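Local coordinates for probable 2-phosphosulfolactate phosphatase (Clostridium acetobutylicum, PDB 1VR0), which probably hydrolyses (2R)-O-phospho-3-sulfolactate to (2R)-3-sulfolactate and phosphate, using magnesium as cofactor, at residues F93-M98 with L110-T115; I15-S20 with D166-S171; C177-D180 with K184-L187. All coordinates share one frame; numbering follows the deposited sequence.

Interactions 1 and 2 are buried, whereas interaction 3 reaches the surface. Interaction 1 joins a loop to strand 109-113 of the three-stranded parallel sheet and turns a polar amide toward the bound sulfolactate. Interactions 2 and 3 belong to the larger mixed sheet and share helix 165-181: its first turns rest on strand 13-18 and bring D167 to magnesium, while its last turns lean on the neighbouring strand 185-187 through purely apolar side chains. I15 ties these two together, its backbone N lying 3.0 Å from E186 O. The centres of interactions 1 and 2 are about 21 Å apart, on opposite sides of the chain's centre.

Interaction 1: residues F93-M98 with L110-T115; sequences FSNSPM and LIMTTT. With 3SL ((2R)-3-sulfolactic acid), chain E.
The side-chain nitrogen ND2 of N95 donates to O3S of the sulfolactate sulfonate at 2.9 Å, with an N-H...O angle of 154°, while the other end of the same amide faces residues 110-115. There OD1 of N95 lies 3.4 Å from the methyl CE of selenomethionine M112 and 3.7 Å from CG2 of T114. Both side chains cross that of N95 at about a right angle and present methyl groups to its carbonyl oxygen. M112 brings its terminal methyl there by a bend about the CG-SE bond (chi3 24°). In T114 the hydroxyl lies between the backbone N and the carbonyl carbon (chi1 71°), which leaves CG2 for the asparagine. V45 of helix 42-51 packs against both N95 and M112. Near the ligand's hydroxyl end, T115 CB lies 3.8 Å from sulfolactate O2, and the T115 hydroxyl is hydrogen-bonded to E82. After N95, S96 OG accepts from M98 N at 3.3 Å in an ST turn. R41 also bonds the ligand. The amide is thus divided between an N-H directed at an anionic sulfonate and an oxygen set against methyls, an orientation consistent with recognition of the sulfolactate sulfonate.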
loop_
_atom_site.group_PDB
_atom_site.type_symbol
_atom_site.label_atom_id
_atom_site.label_comp_id
_atom_site.label_asym_id
_atom_site.label_seq_id
_atom_site.Cartn_x
_atom_site.Cartn_y
_atom_site.Cartn_z
ATOM N N PHE A 93 25.184 21.424 3.006
ATOM C CA PHE A 93 23.797 21.788 3.101
ATOM C C PHE A 93 22.986 20.659 3.677
ATOM O O PHE A 93 23.453 19.527 3.847
ATOM C CB PHE A 93 23.270 22.203 1.725
ATOM C CG PHE A 93 24.024 23.339 1.148
ATOM C CD1 PHE A 93 23.923 24.617 1.735
ATOM C CD2 PHE A 93 24.902 23.145 0.095
ATOM C CE1 PHE A 93 24.682 25.717 1.259
ATOM C CE2 PHE A 93 25.665 24.218 -0.388
ATOM C CZ PHE A 93 25.546 25.524 0.211
ATOM N N SER A 94 21.749 21.002 3.984
ATOM C CA SER A 94 20.822 20.108 4.631
ATOM C C SER A 94 19.905 19.616 3.541
ATOM O O SER A 94 20.371 19.451 2.419
ATOM C CB SER A 94 20.146 20.878 5.765
ATOM O OG SER A 94 18.861 20.422 6.006
ATOM N N ASN A 95 18.641 19.340 3.853
ATOM C CA ASN A 95 17.696 18.831 2.854
ATOM C C ASN A 95 16.493 19.771 2.630
ATOM O O ASN A 95 15.406 19.347 2.257
ATOM C CB ASN A 95 17.250 17.395 3.196
ATOM C CG ASN A 95 16.869 16.631 1.974
ATOM O OD1 ASN A 95 17.621 16.625 1.010
ATOM N ND2 ASN A 95 15.693 16.036 1.958
ATOM N N SER A 96 16.738 21.059 2.822
ATOM C CA SER A 96 15.759 22.091 2.521
ATOM C C SER A 96 15.952 22.544 1.101
ATOM O O SER A 96 17.029 22.959 0.760
ATOM C CB SER A 96 15.960 23.300 3.419
ATOM O OG SER A 96 15.208 24.361 2.891
ATOM N N PRO A 97 14.907 22.485 0.274
ATOM C CA PRO A 97 15.033 23.007 -1.088
ATOM C C PRO A 97 15.470 24.470 -1.201
ATOM O O PRO A 97 16.147 24.795 -2.183
ATOM C CB PRO A 97 13.626 22.819 -1.680
ATOM C CG PRO A 97 13.018 21.790 -0.906
ATOM C CD PRO A 97 13.577 21.914 0.504
HETATM N N MSE A 98 15.148 25.326 -0.223
HETATM C CA MSE A 98 15.525 26.754 -0.302
HETATM C C MSE A 98 16.985 27.044 -0.274
HETATM O O MSE A 98 17.392 28.099 -0.732
HETATM C CB MSE A 98 14.920 27.599 0.809
HETATM C CG MSE A 98 13.628 28.234 0.362
HETATM SE SE MSE A 98 12.270 26.834 0.415
HETATM C CE MSE A 98 11.829 27.148 2.439
ATOM N N LEU A 110 26.150 17.786 -6.782
ATOM C CA LEU A 110 25.551 17.593 -5.470
ATOM C C LEU A 110 25.567 16.121 -5.077
ATOM O O LEU A 110 24.835 15.310 -5.642
ATOM C CB LEU A 110 24.130 18.134 -5.509
ATOM C CG LEU A 110 23.259 17.967 -4.295
ATOM C CD1 LEU A 110 23.918 18.513 -3.032
ATOM C CD2 LEU A 110 22.001 18.689 -4.595
ATOM N N ILE A 111 26.427 15.780 -4.127
ATOM C CA ILE A 111 26.450 14.454 -3.552
ATOM C C ILE A 111 25.420 14.465 -2.413
ATOM O O ILE A 111 25.517 15.252 -1.481
ATOM C CB ILE A 111 27.814 14.090 -2.961
ATOM C CG1 ILE A 111 28.981 14.385 -3.918
ATOM C CG2 ILE A 111 27.853 12.644 -2.552
ATOM C CD1 ILE A 111 28.861 13.823 -5.319
HETATM N N MSE A 112 24.416 13.605 -2.489
HETATM C CA MSE A 112 23.480 13.506 -1.382
HETATM C C MSE A 112 23.071 12.122 -0.955
HETATM O O MSE A 112 23.039 11.178 -1.744
HETATM C CB MSE A 112 22.218 14.334 -1.623
HETATM C CG MSE A 112 21.586 14.254 -2.976
HETATM SE SE MSE A 112 19.757 15.148 -3.045
HETATM C CE MSE A 112 19.931 16.515 -1.439
ATOM N N THR A 113 22.758 12.042 0.329
ATOM C CA THR A 113 22.242 10.851 0.933
ATOM C C THR A 113 21.130 11.291 1.870
ATOM O O THR A 113 21.289 12.261 2.622
ATOM C CB THR A 113 23.345 10.071 1.667
ATOM O OG1 THR A 113 22.774 8.896 2.233
ATOM C CG2 THR A 113 24.031 10.888 2.761
ATOM N N THR A 114 19.989 10.610 1.788
ATOM C CA THR A 114 18.830 10.932 2.618
ATOM C C THR A 114 18.197 9.690 3.221
ATOM O O THR A 114 18.553 8.549 2.884
ATOM C CB THR A 114 17.733 11.756 1.856
ATOM O OG1 THR A 114 17.063 10.951 0.882
ATOM C CG2 THR A 114 18.302 12.967 1.175
ATOM N N THR A 115 17.267 9.935 4.139
ATOM C CA THR A 115 16.619 8.890 4.917
ATOM C C THR A 115 15.775 7.943 4.015
ATOM O O THR A 115 15.904 6.737 4.134
ATOM C CB THR A 115 15.771 9.529 6.085
ATOM O OG1 THR A 115 16.631 10.113 7.094
ATOM C CG2 THR A 115 14.869 8.482 6.746
HETATM O O11 3SL E . 12.762 11.892 8.646
HETATM C C1 3SL E . 12.783 13.058 8.204
HETATM O O12 3SL E . 12.310 14.064 8.790
HETATM C C2 3SL E . 13.425 13.239 6.880
HETATM O O2 3SL E . 13.028 12.136 6.070
HETATM C C3 3SL E . 12.983 14.582 6.335
HETATM S S 3SL E . 13.437 14.785 4.750
HETATM O O3S 3SL E . 14.647 15.624 4.683
HETATM O O1S 3SL E . 13.452 13.519 3.940
HETATM O O2S 3SL E . 12.445 15.671 4.128
#

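Interaction 2: residues I15-S20 with D166-S171; sequences IDLIIS and DDFICS. With MG (magnesium ion), chain D.
Strand 13-18 approaches the first turns of helix 165-181 most closely at L17 and S171, whose CA atoms are 7.8 Å apart. L17 and S171 both direct their CB atoms toward the opposing segment, whereas F168, one turn earlier on the helix, has to swing its ring in from the side. CD1 of L17 fits against S171 CB at 3.5 Å and also reaches F168 CD1 at 4.0 Å. This methyl comes at the ring obliquely, and the second one, L17 CD2, lies 4.0 Å from F168 CE1. With CG anti to the backbone N (chi1 -177°), L17 reaches across to the helix, and its side chain crosses that of F168 at about a right angle. A194 of helix 189-199 touches both residues, and F168 also packs on T193 of the second subunit. On an adjoining face of the helix, D167 OD2 binds magnesium at 2.4 Å, alongside D38 and the carbonyl oxygen of G158. Water 1, itself 2.5 Å from the magnesium, donates to D166 OD2 and to D167 OD1, each at 2.7 Å. The M39 backbone N supplies a further hydrogen bond to D167 OD1. Apolar packing therefore seats the helix on the sheet, while D167 binds the metal directly and D166, from the second shell, probably helps orient a metal-bound water together with D167 OD1.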
loop_
_atom_site.group_PDB
_atom_site.type_symbol
_atom_site.label_atom_id
_atom_site.label_comp_id
_atom_site.label_asym_id
_atom_site.label_seq_id
_atom_site.Cartn_x
_atom_site.Cartn_y
_atom_site.Cartn_z
ATOM N N ILE A 15 -0.473 1.890 -15.182
ATOM C CA ILE A 15 0.122 2.669 -14.113
ATOM C C ILE A 15 -0.055 1.953 -12.782
ATOM O O ILE A 15 -1.161 1.584 -12.410
ATOM C CB ILE A 15 -0.476 4.080 -14.053
ATOM C CG1 ILE A 15 -0.279 4.775 -15.408
ATOM C CG2 ILE A 15 0.200 4.895 -12.951
ATOM C CD1 ILE A 15 -0.829 6.159 -15.510
ATOM N N ASP A 16 1.065 1.734 -12.089
ATOM C CA ASP A 16 1.086 1.059 -10.795
ATOM C C ASP A 16 1.698 2.003 -9.778
ATOM O O ASP A 16 2.239 3.042 -10.136
ATOM C CB ASP A 16 1.934 -0.222 -10.880
ATOM C CG ASP A 16 1.630 -1.232 -9.760
ATOM O OD1 ASP A 16 0.698 -1.055 -8.925
ATOM O OD2 ASP A 16 2.333 -2.268 -9.736
ATOM N N LEU A 17 1.639 1.599 -8.517
ATOM C CA LEU A 17 2.200 2.376 -7.423
ATOM C C LEU A 17 2.825 1.425 -6.397
ATOM O O LEU A 17 2.252 0.384 -6.078
ATOM C CB LEU A 17 1.106 3.205 -6.782
ATOM C CG LEU A 17 1.558 4.123 -5.665
ATOM C CD1 LEU A 17 0.660 5.357 -5.681
ATOM C CD2 LEU A 17 1.514 3.461 -4.291
ATOM N N ILE A 18 4.008 1.791 -5.907
ATOM C CA ILE A 18 4.672 1.071 -4.854
ATOM C C ILE A 18 4.688 2.017 -3.647
ATOM O O ILE A 18 5.011 3.194 -3.777
ATOM C CB ILE A 18 6.052 0.714 -5.281
ATOM C CG1 ILE A 18 5.963 -0.375 -6.355
ATOM C CG2 ILE A 18 6.866 0.278 -4.091
ATOM C CD1 ILE A 18 7.277 -0.739 -7.018
ATOM N N ILE A 19 4.353 1.494 -2.480
ATOM C CA ILE A 19 4.049 2.323 -1.336
ATOM C C ILE A 19 5.262 2.744 -0.475
ATOM O O ILE A 19 5.094 3.605 0.391
ATOM C CB ILE A 19 3.019 1.643 -0.421
ATOM C CG1 ILE A 19 3.561 0.298 0.102
ATOM C CG2 ILE A 19 1.711 1.438 -1.169
ATOM C CD1 ILE A 19 2.931 -0.122 1.451
ATOM N N SER A 20 6.444 2.159 -0.693
ATOM C CA SER A 20 7.605 2.532 0.101
ATOM C C SER A 20 8.879 1.924 -0.454
ATOM O O SER A 20 8.831 0.911 -1.134
ATOM C CB SER A 20 7.439 2.074 1.562
ATOM O OG SER A 20 8.215 0.913 1.854
ATOM N N ASP A 166 1.975 11.845 2.253
ATOM C CA ASP A 166 2.566 12.887 1.367
ATOM C C ASP A 166 2.943 12.280 0.006
ATOM O O ASP A 166 2.531 12.779 -1.055
ATOM C CB ASP A 166 3.791 13.591 2.013
ATOM C CG ASP A 166 4.811 12.617 2.604
ATOM O OD1 ASP A 166 4.516 11.420 2.797
ATOM O OD2 ASP A 166 5.929 13.047 2.900
ATOM N N ASP A 167 3.702 11.191 0.017
ATOM C CA ASP A 167 4.151 10.624 -1.242
ATOM C C ASP A 167 2.950 10.068 -2.025
ATOM O O ASP A 167 2.924 10.108 -3.226
ATOM C CB ASP A 167 5.248 9.553 -1.019
ATOM C CG ASP A 167 6.554 10.162 -0.471
ATOM O OD1 ASP A 167 6.795 11.336 -0.755
ATOM O OD2 ASP A 167 7.336 9.499 0.234
ATOM N N PHE A 168 1.950 9.572 -1.322
ATOM C CA PHE A 168 0.808 8.932 -1.935
ATOM C C PHE A 168 -0.065 9.955 -2.651
ATOM O O PHE A 168 -0.478 9.730 -3.795
ATOM C CB PHE A 168 0.011 8.211 -0.856
ATOM C CG PHE A 168 -1.048 7.237 -1.371
ATOM C CD1 PHE A 168 -0.682 6.041 -1.967
ATOM C CD2 PHE A 168 -2.406 7.484 -1.170
ATOM C CE1 PHE A 168 -1.656 5.130 -2.410
ATOM C CE2 PHE A 168 -3.364 6.578 -1.604
ATOM C CZ PHE A 168 -2.983 5.393 -2.218
ATOM N N ILE A 169 -0.345 11.090 -2.003
ATOM C CA ILE A 169 -1.200 12.084 -2.636
ATOM C C ILE A 169 -0.481 12.714 -3.819
ATOM O O ILE A 169 -1.094 13.065 -4.830
ATOM C CB ILE A 169 -1.709 13.151 -1.640
ATOM C CG1 ILE A 169 -2.800 14.017 -2.304
ATOM C CG2 ILE A 169 -0.594 14.007 -1.090
ATOM C CD1 ILE A 169 -3.680 14.814 -1.297
ATOM N N CYS A 170 0.832 12.864 -3.684
ATOM C CA CYS A 170 1.646 13.410 -4.748
ATOM C C CYS A 170 1.612 12.463 -5.936
ATOM O O CYS A 170 1.497 12.920 -7.052
ATOM C CB CYS A 170 3.073 13.602 -4.269
ATOM S SG CYS A 170 4.104 14.400 -5.527
ATOM N N SER A 171 1.663 11.149 -5.682
ATOM C CA SER A 171 1.454 10.160 -6.753
ATOM C C SER A 171 0.136 10.372 -7.457
ATOM O O SER A 171 0.057 10.342 -8.667
ATOM C CB SER A 171 1.435 8.750 -6.224
ATOM O OG SER A 171 2.613 8.438 -5.508
HETATM MG MG MG D . 8.877 10.355 1.817
HETATM O O HOH W 1 8.014 12.680 1.270
HETATM O O HOH W 2 7.830 11.050 3.952
#

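Interaction 3: residues C177-D180 with K184-L187; sequences CVMD and KLEL
L185 rests its methyl CD1 against two consecutive helix residues, 3.8 Å from V178 CG1 and 3.7 Å from CG of selenomethionine M179. The leucine holds CG anti to its carbonyl carbon (chi1 -76°), and CD1 then continues the chain in an extended direction, trans to CA, so that this methyl leads toward the helix. Its sister branch CD2 also faces the valine, 4.1 Å from V178 CG1. Both residues meet L185 at an oblique angle, but they offer it different parts. V178 uses the end of one branch, CG1, which its first torsion places anti to the backbone N. M179 instead touches L185 with the middle of its chain: CG is the atom in contact, and the selenium runs on past the leucine. An extended second torsion (chi2 -178°) carries SE toward the next inward-facing strand residue, where it comes within a loose 4.5 Å of L187 CD1. L185 and L187 both point toward the helix. The contact is wholly apolar and graded in depth: V178 is buried, the two leucines are partly exposed, and M179 lies at the exposed margin.

These residues stand where helix 165-181 gives way, after a short connection, to strand 185-187, the outermost strand of the mixed sheet at this end within this chain. Strand 152-156, helix 165-181 and strand 185-187 form a beta-alpha-beta crossover that passes over strand 13-18. I15 of that intervening strand packs against V178, L185 and L187. Helix 138-148 meets V178 through A142 and I145, and helix 189-199 borders M179 and L187 with Q195 and T192.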
loop_
_atom_site.group_PDB
_atom_site.type_symbol
_atom_site.label_atom_id
_atom_site.label_comp_id
_atom_site.label_asym_id
_atom_site.label_seq_id
_atom_site.Cartn_x
_atom_site.Cartn_y
_atom_site.Cartn_z
ATOM N N CYS A 177 -2.598 14.141 -13.615
ATOM C CA CYS A 177 -2.029 14.937 -14.701
ATOM C C CYS A 177 -1.795 14.105 -15.951
ATOM O O CYS A 177 -1.892 14.615 -17.082
ATOM C CB CYS A 177 -0.696 15.543 -14.260
ATOM S SG CYS A 177 -0.777 16.862 -12.991
ATOM N N VAL A 178 -1.457 12.833 -15.752
ATOM C CA VAL A 178 -1.343 11.909 -16.859
ATOM C C VAL A 178 -2.721 11.714 -17.490
ATOM O O VAL A 178 -2.844 11.711 -18.705
ATOM C CB VAL A 178 -0.749 10.555 -16.438
ATOM C CG1 VAL A 178 -0.895 9.513 -17.573
ATOM C CG2 VAL A 178 0.710 10.709 -16.060
HETATM N N MSE A 179 -3.741 11.583 -16.648
HETATM C CA MSE A 179 -5.103 11.402 -17.118
HETATM C C MSE A 179 -5.625 12.616 -17.870
HETATM O O MSE A 179 -6.383 12.470 -18.811
HETATM C CB MSE A 179 -6.029 11.128 -15.971
HETATM C CG MSE A 179 -5.684 9.860 -15.219
HETATM SE SE MSE A 179 -6.998 9.485 -13.735
HETATM C CE MSE A 179 -8.505 9.027 -15.318
ATOM N N ASP A 180 -5.236 13.806 -17.431
ATOM C CA ASP A 180 -5.568 15.018 -18.161
ATOM C C ASP A 180 -5.012 14.946 -19.590
ATOM O O ASP A 180 -5.613 15.461 -20.503
ATOM C CB ASP A 180 -5.015 16.270 -17.464
ATOM C CG ASP A 180 -5.756 16.635 -16.163
ATOM O OD1 ASP A 180 -6.850 16.070 -15.823
ATOM O OD2 ASP A 180 -5.205 17.526 -15.468
ATOM N N LYS A 184 -6.236 6.536 -22.719
ATOM C CA LYS A 184 -5.773 5.135 -22.892
ATOM C C LYS A 184 -4.936 4.618 -21.714
ATOM O O LYS A 184 -3.799 4.209 -21.875
ATOM C CB LYS A 184 -4.976 4.923 -24.174
ATOM C CG LYS A 184 -5.728 5.181 -25.406
ATOM C CD LYS A 184 -4.958 4.762 -26.667
ATOM C CE LYS A 184 -5.737 5.199 -27.917
ATOM N NZ LYS A 184 -5.861 4.167 -28.994
ATOM N N LEU A 185 -5.544 4.570 -20.545
ATOM C CA LEU A 185 -4.851 4.190 -19.326
ATOM C C LEU A 185 -5.481 3.004 -18.673
ATOM O O LEU A 185 -6.654 2.780 -18.812
ATOM C CB LEU A 185 -4.921 5.321 -18.332
ATOM C CG LEU A 185 -4.011 6.492 -18.602
ATOM C CD1 LEU A 185 -4.044 7.367 -17.372
ATOM C CD2 LEU A 185 -2.610 6.012 -18.884
ATOM N N GLU A 186 -4.678 2.261 -17.929
ATOM C CA GLU A 186 -5.199 1.231 -16.981
ATOM C C GLU A 186 -4.484 1.353 -15.635
ATOM O O GLU A 186 -3.315 1.027 -15.549
ATOM C CB GLU A 186 -5.004 -0.160 -17.579
ATOM C CG GLU A 186 -5.262 -1.252 -16.593
ATOM C CD GLU A 186 -5.204 -2.623 -17.217
ATOM O OE1 GLU A 186 -4.360 -2.843 -18.148
ATOM O OE2 GLU A 186 -6.019 -3.480 -16.773
ATOM N N LEU A 187 -5.179 1.831 -14.611
ATOM C CA LEU A 187 -4.575 1.972 -13.282
ATOM C C LEU A 187 -4.740 0.695 -12.457
ATOM O O LEU A 187 -5.768 0.023 -12.553
ATOM C CB LEU A 187 -5.221 3.121 -12.538
ATOM C CG LEU A 187 -5.393 4.444 -13.251
ATOM C CD1 LEU A 187 -5.606 5.527 -12.229
ATOM C CD2 LEU A 187 -4.193 4.788 -14.098
#